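Local atomic coordinates of uncharacterized protein (Treponema denticola ATCC 35404, PDB entry 6R9N), a protein that senses iron and oxygen for bacterial chemotaxis, stabilising an iron-peroxy species at a di-iron centre held in a metallo-beta-lactamase-like fold. Residues S160-A171 with N217-G226; H196-S207 with W240-Y250. All coordinates share one frame; numbering follows the deposited sequence.

Interaction 1 of 2, residues S160-A171 with N217-G226; sequences SRILFSGDIGAA and NPLMIAPQHG. With FE (Fe (III) ion), chain C; FE (Fe (III) ion), chain D; PER (peroxide ion), chain E; O (oxygen atom), chain F.
D167 and the neighbouring pair Q224 and H225 meet at an iron(III) ion, just beyond the ends of two parallel strands, 162-164 and 220-222. Between the strands the ladder runs from M220 O, which takes L163 N, through L163 O and A222 N at 2.8 Å to A222 O and S165 N; G166 O then receives Q224 N at 2.7 Å. At the far end R161 lies side-on to the carbonyl of N217, with NE and NH1 both donating to N217 O and NH1 the closer at 2.7 Å, while L219 CG sits over the centre of the guanidinium face.

Q224 can be followed outward. Its CB rests 3.2 Å from G166 O. CG leaves anti to the backbone N (chi1 -160°), and a bend at chi2 sets the amide beside the iron; OE1 binds that ion at 2.3 Å. D167 OD1 binds the same ion at 2.2 Å, its carboxylate turned 33° from the amide of Q224, and H225 NE2 is a third ligand. The H225 ring has A170 CB and D167 OD1 at its edge, and its ND1 is hydrogen-bonded to Q34 O. D84 joins the first ion, and H80, D82 and H148 the second. With OD2 on that second iron, the D167 carboxylate bridges two ions also spanned by peroxide and a single oxygen atom: a peroxy diiron species.

Interaction 2 of 2, residues H196-S207 with W240-Y250; sequences HVRYMASNKIVS and WLSGLKCGTDY
H196 and W240 make the aromatic contact: the edge of the indole, led by CH2 and CZ3, points at one face of the imidazole, with the planes at 81°. Among apolar contacts, L244 CD2 packs on H196 CB at 3.5 Å and L244 CD1 on V197 CG2. V206 CG1 is pressed against L241 CG, 3.3 Å away and tighter than usual, and C246 SG touches both M200 CB and V206 CG2.

Backbone hydrogen bonds tie the tail to the end of helix 185-199 and to the connection after it: G247 N reaches V197 O at 2.7 Å, and T248 N reaches A201 O.

Bonds with side chains gather around N203 and D249. CG of N203 lies anti to the backbone N (chi1 -176°), which carries ND2 to L244 O at 2.6 Å and S242 O at 3.1 Å, donating from above each carbonyl plane. D249 OD2 accepts N203 N on its syn side and C246 N on its anti side, both from one face.

S202 OG accepts from I205 N, an N-cap for helix 203-215. In the helical layer of this metallo-beta-lactamase-like fold, M200-S202 join helices 185-199 and 203-215, and the tail of helix 232-242 is bonded to all three.

How the interactions relate
H196 is the direct bridge: its NE2 lies 2.8 Å from G169 N of interaction 1, a probable hydrogen bond, while ND1 is hydrogen-bonded to I192 O. H196 CE1 also packs at 3.3 Å from A170 O. The imidazole thus ties the helical layer to the turn that begins at the metal ligand D167. Along the chain the two contacts interleave, since helices 185-199 and 203-215 connect strand 162-164 to strand 220-222. Their centres are about 17 Å apart; interaction 1 holds iron ligands, whereas interaction 2 approaches the site through the M200 side chain, its nearest atom about 8 Å from the peroxide.

Interaction 1 of 2, residues S160-A171 with N217-G226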
loop_
_atom_site.group_PDB
_atom_site.type_symbol
_atom_site.label_atom_id
_atom_site.label_comp_id
_atom_site.label_asym_id
_atom_site.label_seq_id
_atom_site.Cartn_x
_atom_site.Cartn_y
_atom_site.Cartn_z
ATOM N N SER A 160 -1.359 -14.926 24.808
ATOM C CA SER A 160 -2.803 -15.017 24.613
ATOM C C SER A 160 -3.185 -16.008 23.520
ATOM O O SER A 160 -4.354 -16.399 23.433
ATOM C CB SER A 160 -3.375 -13.635 24.285
ATOM O OG SER A 160 -2.779 -13.136 23.091
ATOM N N ARG A 161 -2.247 -16.376 22.648
ATOM C CA ARG A 161 -2.555 -17.123 21.422
ATOM C C ARG A 161 -3.525 -16.368 20.507
ATOM O O ARG A 161 -4.336 -16.971 19.803
ATOM C CB ARG A 161 -3.069 -18.524 21.744
ATOM C CG ARG A 161 -1.982 -19.357 22.417
ATOM C CD ARG A 161 -2.487 -20.680 22.889
ATOM N NE ARG A 161 -2.852 -21.533 21.778
ATOM C CZ ARG A 161 -3.456 -22.704 21.929
ATOM N NH1 ARG A 161 -3.762 -23.435 20.865
ATOM N NH2 ARG A 161 -3.748 -23.143 23.150
ATOM N N ILE A 162 -3.411 -15.040 20.480
ATOM C CA ILE A 162 -4.170 -14.209 19.543
ATOM C C ILE A 162 -3.232 -13.795 18.414
ATOM O O ILE A 162 -2.112 -13.331 18.666
ATOM C CB ILE A 162 -4.775 -12.972 20.232
ATOM C CG1 ILE A 162 -5.764 -13.383 21.336
ATOM C CG2 ILE A 162 -5.462 -12.067 19.195
ATOM C CD1 ILE A 162 -6.190 -12.237 22.241
ATOM N N LEU A 163 -3.668 -14.004 17.173
ATOM C CA LEU A 163 -2.965 -13.527 15.994
ATOM C C LEU A 163 -3.649 -12.258 15.497
ATOM O O LEU A 163 -4.803 -12.302 15.042
ATOM C CB LEU A 163 -2.964 -14.594 14.899
ATOM C CG LEU A 163 -2.398 -14.155 13.546
ATOM C CD1 LEU A 163 -0.907 -13.861 13.655
ATOM C CD2 LEU A 163 -2.656 -15.203 12.472
ATOM N N PHE A 164 -2.942 -11.130 15.560
ATOM C CA PHE A 164 -3.373 -9.949 14.813
ATOM C C PHE A 164 -2.954 -10.137 13.355
ATOM O O PHE A 164 -1.771 -10.332 13.068
ATOM C CB PHE A 164 -2.761 -8.679 15.401
ATOM C CG PHE A 164 -2.885 -7.470 14.504
ATOM C CD1 PHE A 164 -4.123 -6.893 14.253
ATOM C CD2 PHE A 164 -1.758 -6.903 13.924
ATOM C CE1 PHE A 164 -4.243 -5.782 13.413
ATOM C CE2 PHE A 164 -1.869 -5.785 13.086
ATOM C CZ PHE A 164 -3.110 -5.227 12.836
ATOM N N SER A 165 -3.912 -10.094 12.431
ATOM C CA SER A 165 -3.683 -10.611 11.087
ATOM C C SER A 165 -3.640 -9.528 10.009
ATOM O O SER A 165 -3.575 -9.860 8.827
ATOM C CB SER A 165 -4.767 -11.642 10.746
ATOM O OG SER A 165 -6.060 -11.057 10.838
ATOM N N GLY A 166 -3.660 -8.250 10.379
ATOM C CA GLY A 166 -3.655 -7.210 9.366
ATOM C C GLY A 166 -4.919 -7.261 8.531
ATOM O O GLY A 166 -6.026 -7.373 9.054
ATOM N N ASP A 167 -4.764 -7.142 7.210
ATOM C CA ASP A 167 -5.924 -7.204 6.318
ATOM C C ASP A 167 -6.487 -8.614 6.171
ATOM O O ASP A 167 -7.554 -8.779 5.576
ATOM C CB ASP A 167 -5.566 -6.676 4.929
ATOM C CG ASP A 167 -5.485 -5.171 4.877
ATOM O OD1 ASP A 167 -6.072 -4.499 5.747
ATOM O OD2 ASP A 167 -4.816 -4.657 3.959
ATOM N N ILE A 168 -5.769 -9.640 6.625
ATOM C CA ILE A 168 -6.249 -11.002 6.455
ATOM C C ILE A 168 -7.403 -11.254 7.422
ATOM O O ILE A 168 -7.305 -10.982 8.625
ATOM C CB ILE A 168 -5.089 -11.994 6.634
ATOM C CG1 ILE A 168 -4.021 -11.710 5.571
ATOM C CG2 ILE A 168 -5.566 -13.433 6.505
ATOM C CD1 ILE A 168 -2.646 -12.266 5.893
ATOM N N GLY A 169 -8.523 -11.734 6.887
ATOM C CA GLY A 169 -9.741 -11.869 7.652
ATOM C C GLY A 169 -10.599 -10.624 7.681
ATOM O O GLY A 169 -11.697 -10.665 8.241
ATOM N N ALA A 170 -10.146 -9.530 7.061
ATOM C CA ALA A 170 -10.860 -8.266 7.156
ATOM C C ALA A 170 -12.260 -8.385 6.580
ATOM O O ALA A 170 -12.472 -9.004 5.534
ATOM C CB ALA A 170 -10.099 -7.166 6.418
ATOM N N ALA A 171 -13.214 -7.762 7.259
ATOM C CA ALA A 171 -14.543 -7.525 6.718
ATOM C C ALA A 171 -14.624 -6.047 6.358
ATOM O O ALA A 171 -14.230 -5.188 7.154
ATOM C CB ALA A 171 -15.627 -7.914 7.732
ATOM N N ASN A 217 -0.825 -22.253 16.924
ATOM C CA ASN A 217 -2.187 -22.751 17.093
ATOM C C ASN A 217 -3.019 -21.630 17.679
ATOM O O ASN A 217 -3.305 -21.650 18.876
ATOM C CB ASN A 217 -2.244 -23.997 17.978
ATOM C CG ASN A 217 -1.407 -25.124 17.427
ATOM O OD1 ASN A 217 -0.208 -25.229 17.720
ATOM N ND2 ASN A 217 -2.021 -25.963 16.596
ATOM N N PRO A 218 -3.395 -20.629 16.880
ATOM C CA PRO A 218 -4.067 -19.460 17.447
ATOM C C PRO A 218 -5.460 -19.811 17.928
ATOM O O PRO A 218 -6.180 -20.593 17.302
ATOM C CB PRO A 218 -4.122 -18.475 16.272
ATOM C CG PRO A 218 -4.146 -19.329 15.072
ATOM C CD PRO A 218 -3.393 -20.592 15.405
ATOM N N LEU A 219 -5.831 -19.219 19.060
ATOM C CA LEU A 219 -7.196 -19.283 19.549
ATOM C C LEU A 219 -8.080 -18.186 18.979
ATOM O O LEU A 219 -9.303 -18.351 18.950
ATOM C CB LEU A 219 -7.194 -19.211 21.077
ATOM C CG LEU A 219 -6.476 -20.410 21.711
ATOM C CD1 LEU A 219 -6.252 -20.208 23.200
ATOM C CD2 LEU A 219 -7.273 -21.687 21.450
ATOM N N MET A 220 -7.496 -17.083 18.512
ATOM C CA MET A 220 -8.246 -16.005 17.878
ATOM C C MET A 220 -7.474 -15.482 16.677
ATOM O O MET A 220 -6.238 -15.469 16.671
ATOM C CB MET A 220 -8.488 -14.798 18.802
ATOM C CG MET A 220 -9.445 -14.992 19.939
ATOM S SD MET A 220 -9.716 -13.423 20.798
ATOM C CE MET A 220 -10.495 -14.067 22.278
ATOM N N ILE A 221 -8.220 -14.992 15.690
ATOM C CA ILE A 221 -7.665 -14.217 14.592
ATOM C C ILE A 221 -8.356 -12.859 14.604
ATOM O O ILE A 221 -9.569 -12.771 14.370
ATOM C CB ILE A 221 -7.841 -14.934 13.240
ATOM C CG1 ILE A 221 -6.990 -16.211 13.222
ATOM C CG2 ILE A 221 -7.467 -14.001 12.081
ATOM C CD1 ILE A 221 -7.119 -17.065 11.964
ATOM N N ALA A 222 -7.584 -11.799 14.874
ATOM C CA ALA A 222 -8.129 -10.454 15.027
ATOM C C ALA A 222 -7.664 -9.582 13.873
ATOM O O ALA A 222 -6.502 -9.154 13.857
ATOM C CB ALA A 222 -7.700 -9.841 16.360
ATOM N N PRO A 223 -8.526 -9.272 12.916
ATOM C CA PRO A 223 -8.105 -8.522 11.735
ATOM C C PRO A 223 -8.135 -7.014 11.961
ATOM O O PRO A 223 -8.652 -6.503 12.958
ATOM C CB PRO A 223 -9.138 -8.945 10.674
ATOM C CG PRO A 223 -10.402 -9.194 11.475
ATOM C CD PRO A 223 -9.953 -9.655 12.870
ATOM N N GLN A 224 -7.558 -6.306 10.999
ATOM C CA GLN A 224 -7.526 -4.856 11.016
ATOM C C GLN A 224 -8.874 -4.240 10.642
ATOM O O GLN A 224 -9.049 -3.029 10.813
ATOM C CB GLN A 224 -6.407 -4.383 10.069
ATOM C CG GLN A 224 -5.898 -2.982 10.299
ATOM C CD GLN A 224 -5.994 -2.148 9.043
ATOM O OE1 GLN A 224 -5.715 -2.634 7.932
ATOM N NE2 GLN A 224 -6.388 -0.879 9.202
ATOM N N HIS A 225 -9.824 -5.038 10.141
ATOM C CA HIS A 225 -11.188 -4.588 9.860
ATOM C C HIS A 225 -12.177 -5.686 10.228
ATOM O O HIS A 225 -12.008 -6.835 9.813
ATOM C CB HIS A 225 -11.405 -4.234 8.375
ATOM C CG HIS A 225 -10.305 -3.422 7.763
ATOM N ND1 HIS A 225 -10.286 -2.044 7.808
ATOM C CD2 HIS A 225 -9.206 -3.792 7.060
ATOM C CE1 HIS A 225 -9.217 -1.600 7.173
ATOM N NE2 HIS A 225 -8.539 -2.641 6.722
ATOM N N GLY A 226 -13.215 -5.333 10.985
ATOM C CA GLY A 226 -14.314 -6.248 11.225
ATOM C C GLY A 226 -14.091 -7.137 12.422
ATOM O O GLY A 226 -13.063 -7.091 13.101
HETATM FE FE FE C . -6.543 -2.357 5.789
HETATM FE FE FE D . -4.215 -2.772 3.276
HETATM O O1 PER E . -7.284 -2.580 3.629
HETATM O O2 PER E . -6.356 -2.575 2.457
HETATM O O O F . -4.740 -1.702 4.987
#

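Interaction 2 of 2, residues H196-S207 with W240-Y250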
loop_
_atom_site.group_PDB
_atom_site.type_symbol
_atom_site.label_atom_id
_atom_site.label_comp_id
_atom_site.label_asym_id
_atom_site.label_seq_id
_atom_site.Cartn_x
_atom_site.Cartn_y
_atom_site.Cartn_z
ATOM N N HIS A 196 -11.371 -10.589 -0.080
ATOM C CA HIS A 196 -10.288 -11.568 -0.184
ATOM C C HIS A 196 -10.106 -12.046 -1.624
ATOM O O HIS A 196 -8.969 -12.236 -2.088
ATOM C CB HIS A 196 -10.528 -12.733 0.780
ATOM C CG HIS A 196 -10.296 -12.374 2.220
ATOM N ND1 HIS A 196 -11.228 -11.702 2.978
ATOM C CD2 HIS A 196 -9.225 -12.567 3.028
ATOM C CE1 HIS A 196 -10.754 -11.517 4.199
ATOM N NE2 HIS A 196 -9.536 -12.026 4.253
ATOM N N VAL A 197 -11.207 -12.215 -2.359
ATOM C CA VAL A 197 -11.101 -12.633 -3.753
ATOM C C VAL A 197 -10.288 -11.625 -4.558
ATOM O O VAL A 197 -9.489 -12.002 -5.425
ATOM C CB VAL A 197 -12.504 -12.833 -4.365
ATOM C CG1 VAL A 197 -12.431 -12.822 -5.896
ATOM C CG2 VAL A 197 -13.126 -14.121 -3.862
ATOM N N ARG A 198 -10.470 -10.326 -4.283
ATOM C CA ARG A 198 -9.869 -9.295 -5.126
ATOM C C ARG A 198 -8.516 -8.806 -4.623
ATOM O O ARG A 198 -7.645 -8.494 -5.444
ATOM C CB ARG A 198 -10.827 -8.108 -5.271
ATOM C CG ARG A 198 -10.283 -6.931 -6.116
ATOM C CD ARG A 198 -10.004 -7.302 -7.614
ATOM N NE ARG A 198 -9.448 -6.143 -8.324
ATOM C CZ ARG A 198 -8.151 -5.828 -8.326
ATOM N NH1 ARG A 198 -7.270 -6.602 -7.681
ATOM N NH2 ARG A 198 -7.731 -4.746 -8.967
ATOM N N TYR A 199 -8.295 -8.750 -3.307
ATOM C CA TYR A 199 -7.075 -8.155 -2.755
ATOM C C TYR A 199 -5.977 -9.166 -2.412
ATOM O O TYR A 199 -4.801 -8.800 -2.417
ATOM C CB TYR A 199 -7.389 -7.344 -1.487
ATOM C CG TYR A 199 -8.210 -6.080 -1.658
ATOM C CD1 TYR A 199 -9.547 -6.132 -2.051
ATOM C CD2 TYR A 199 -7.659 -4.830 -1.373
ATOM C CE1 TYR A 199 -10.309 -4.964 -2.177
ATOM C CE2 TYR A 199 -8.403 -3.663 -1.490
ATOM C CZ TYR A 199 -9.728 -3.738 -1.891
ATOM O OH TYR A 199 -10.466 -2.580 -1.994
ATOM N N MET A 200 -6.302 -10.408 -2.073
ATOM C CA MET A 200 -5.254 -11.421 -1.915
ATOM C C MET A 200 -4.704 -11.853 -3.280
ATOM O O MET A 200 -5.466 -12.082 -4.223
ATOM C CB MET A 200 -5.805 -12.638 -1.168
ATOM C CG MET A 200 -6.561 -12.311 0.134
ATOM S SD MET A 200 -5.422 -11.765 1.458
ATOM C CE MET A 200 -6.201 -10.262 2.033
ATOM N N ALA A 201 -3.370 -12.026 -3.371
ATOM C CA ALA A 201 -2.717 -12.094 -4.684
ATOM C C ALA A 201 -2.976 -13.403 -5.430
ATOM O O ALA A 201 -3.034 -13.389 -6.667
ATOM C CB ALA A 201 -1.207 -11.894 -4.576
ATOM N N SER A 202 -3.104 -14.530 -4.719
ATOM C CA SER A 202 -3.230 -15.838 -5.366
ATOM C C SER A 202 -3.524 -16.913 -4.324
ATOM O O SER A 202 -3.183 -16.780 -3.143
ATOM C CB SER A 202 -1.952 -16.209 -6.129
ATOM O OG SER A 202 -0.876 -16.420 -5.211
ATOM N N ASN A 203 -4.111 -18.016 -4.796
ATOM C CA ASN A 203 -4.280 -19.166 -3.913
ATOM C C ASN A 203 -2.937 -19.735 -3.471
ATOM O O ASN A 203 -2.828 -20.287 -2.368
ATOM C CB ASN A 203 -5.110 -20.245 -4.602
ATOM C CG ASN A 203 -5.390 -21.417 -3.698
ATOM O OD1 ASN A 203 -4.728 -22.451 -3.779
ATOM N ND2 ASN A 203 -6.362 -21.254 -2.806
ATOM N N LYS A 204 -1.909 -19.620 -4.318
ATOM C CA LYS A 204 -0.582 -20.107 -3.956
ATOM C C LYS A 204 -0.068 -19.438 -2.685
ATOM O O LYS A 204 0.450 -20.112 -1.785
ATOM C CB LYS A 204 0.384 -19.890 -5.125
ATOM C CG LYS A 204 1.839 -20.121 -4.778
ATOM C CD LYS A 204 2.749 -19.972 -6.011
ATOM C CE LYS A 204 4.193 -20.350 -5.666
ATOM N NZ LYS A 204 5.149 -20.010 -6.781
ATOM N N ILE A 205 -0.183 -18.107 -2.593
ATOM C CA ILE A 205 0.312 -17.431 -1.395
ATOM C C ILE A 205 -0.639 -17.671 -0.229
ATOM O O ILE A 205 -0.211 -17.918 0.908
ATOM C CB ILE A 205 0.542 -15.928 -1.652
ATOM C CG1 ILE A 205 1.326 -15.322 -0.498
ATOM C CG2 ILE A 205 -0.772 -15.179 -1.833
ATOM C CD1 ILE A 205 2.703 -15.991 -0.283
ATOM N N VAL A 206 -1.940 -17.691 -0.510
ATOM C CA VAL A 206 -2.931 -17.779 0.550
ATOM C C VAL A 206 -2.871 -19.138 1.252
ATOM O O VAL A 206 -2.984 -19.219 2.484
ATOM C CB VAL A 206 -4.318 -17.512 -0.057
ATOM C CG1 VAL A 206 -5.333 -18.172 0.732
ATOM C CG2 VAL A 206 -4.588 -16.012 -0.150
ATOM N N SER A 207 -2.653 -20.220 0.498
ATOM C CA SER A 207 -2.644 -21.550 1.111
ATOM C C SER A 207 -1.360 -21.843 1.871
ATOM O O SER A 207 -1.397 -22.603 2.845
ATOM C CB SER A 207 -2.876 -22.635 0.057
ATOM O OG SER A 207 -1.842 -22.610 -0.910
ATOM N N TRP A 240 -11.779 -22.026 4.851
ATOM C CA TRP A 240 -12.301 -21.286 3.707
ATOM C C TRP A 240 -11.174 -20.627 2.911
ATOM O O TRP A 240 -11.148 -20.690 1.674
ATOM C CB TRP A 240 -13.311 -20.252 4.191
ATOM C CG TRP A 240 -13.720 -19.263 3.153
ATOM C CD1 TRP A 240 -14.662 -19.435 2.180
ATOM C CD2 TRP A 240 -13.218 -17.931 2.995
ATOM N NE1 TRP A 240 -14.778 -18.290 1.421
ATOM C CE2 TRP A 240 -13.901 -17.353 1.901
ATOM C CE3 TRP A 240 -12.259 -17.169 3.674
ATOM C CZ2 TRP A 240 -13.660 -16.052 1.477
ATOM C CZ3 TRP A 240 -12.015 -15.881 3.248
ATOM C CH2 TRP A 240 -12.712 -15.334 2.158
ATOM N N LEU A 241 -10.229 -19.987 3.609
ATOM C CA LEU A 241 -9.176 -19.240 2.926
ATOM C C LEU A 241 -8.253 -20.160 2.133
ATOM O O LEU A 241 -7.863 -19.833 1.002
ATOM C CB LEU A 241 -8.369 -18.430 3.944
ATOM C CG LEU A 241 -7.302 -17.514 3.336
ATOM C CD1 LEU A 241 -7.923 -16.543 2.315
ATOM C CD2 LEU A 241 -6.525 -16.764 4.416
ATOM N N SER A 242 -7.913 -21.328 2.692
ATOM C CA SER A 242 -6.914 -22.181 2.062
ATOM C C SER A 242 -7.352 -22.651 0.683
ATOM O O SER A 242 -6.505 -22.920 -0.170
ATOM C CB SER A 242 -6.603 -23.383 2.954
ATOM O OG SER A 242 -7.729 -24.231 3.026
ATOM N N GLY A 243 -8.658 -22.729 0.435
ATOM C CA GLY A 243 -9.168 -23.103 -0.864
ATOM C C GLY A 243 -9.626 -21.961 -1.743
ATOM O O GLY A 243 -10.160 -22.216 -2.826
ATOM N N LEU A 244 -9.437 -20.709 -1.321
ATOM C CA LEU A 244 -9.961 -19.566 -2.062
ATOM C C LEU A 244 -9.120 -19.282 -3.291
ATOM O O LEU A 244 -7.891 -19.203 -3.211
ATOM C CB LEU A 244 -10.000 -18.319 -1.183
ATOM C CG LEU A 244 -10.687 -17.076 -1.761
ATOM C CD1 LEU A 244 -12.193 -17.256 -1.842
ATOM C CD2 LEU A 244 -10.358 -15.844 -0.904
ATOM N N LYS A 245 -9.782 -19.127 -4.430
ATOM C CA LYS A 245 -9.125 -18.599 -5.613
ATOM C C LYS A 245 -9.274 -17.088 -5.591
ATOM O O LYS A 245 -10.345 -16.582 -5.244
ATOM C CB LYS A 245 -9.727 -19.178 -6.893
ATOM C CG LYS A 245 -9.285 -20.617 -7.203
ATOM C CD LYS A 245 -10.109 -21.245 -8.335
ATOM C CE LYS A 245 -10.691 -22.602 -7.929
ATOM N NZ LYS A 245 -9.757 -23.744 -8.159
ATOM N N CYS A 246 -8.169 -16.375 -5.820
ATOM C CA CYS A 246 -8.189 -14.947 -5.553
ATOM C C CYS A 246 -7.113 -14.262 -6.376
ATOM O O CYS A 246 -6.094 -14.873 -6.706
ATOM C CB CYS A 246 -8.033 -14.673 -4.092
ATOM S SG CYS A 246 -6.525 -15.433 -3.600
ATOM N N GLY A 247 -7.338 -12.973 -6.675
ATOM C CA GLY A 247 -6.308 -12.127 -7.248
ATOM C C GLY A 247 -5.941 -12.527 -8.662
ATOM O O GLY A 247 -6.789 -12.597 -9.560
ATOM N N THR A 248 -4.667 -12.837 -8.860
ATOM C CA THR A 248 -4.189 -13.174 -10.188
ATOM C C THR A 248 -4.703 -14.529 -10.679
ATOM O O THR A 248 -4.508 -14.859 -11.851
ATOM C CB THR A 248 -2.664 -13.078 -10.179
ATOM O OG1 THR A 248 -2.196 -12.819 -11.501
ATOM C CG2 THR A 248 -2.048 -14.339 -9.659
ATOM N N ASP A 249 -5.346 -15.323 -9.815
ATOM C CA ASP A 249 -6.095 -16.482 -10.286
ATOM C C ASP A 249 -7.202 -16.080 -11.252
ATOM O O ASP A 249 -7.671 -16.920 -12.020
ATOM C CB ASP A 249 -6.710 -17.254 -9.116
ATOM C CG ASP A 249 -5.663 -17.850 -8.188
ATOM O OD1 ASP A 249 -4.474 -17.939 -8.583
ATOM O OD2 ASP A 249 -6.037 -18.234 -7.054
ATOM N N TYR A 250 -7.685 -14.843 -11.178
ATOM C CA TYR A 250 -8.695 -14.363 -12.111
ATOM C C TYR A 250 -8.079 -13.306 -13.011
ATOM O O TYR A 250 -8.620 -12.203 -13.150
ATOM C CB TYR A 250 -9.900 -13.798 -11.362
ATOM C CG TYR A 250 -10.663 -14.851 -10.579
ATOM C CD1 TYR A 250 -10.578 -14.916 -9.195
ATOM C CD2 TYR A 250 -11.451 -15.798 -11.234
ATOM C CE1 TYR A 250 -11.267 -15.882 -8.475
ATOM C CE2 TYR A 250 -12.141 -16.776 -10.525
ATOM C CZ TYR A 250 -12.046 -16.811 -9.146
ATOM O OH TYR A 250 -12.733 -17.775 -8.446
HETATM O O HOH W 1 -2.394 -19.571 -7.245
#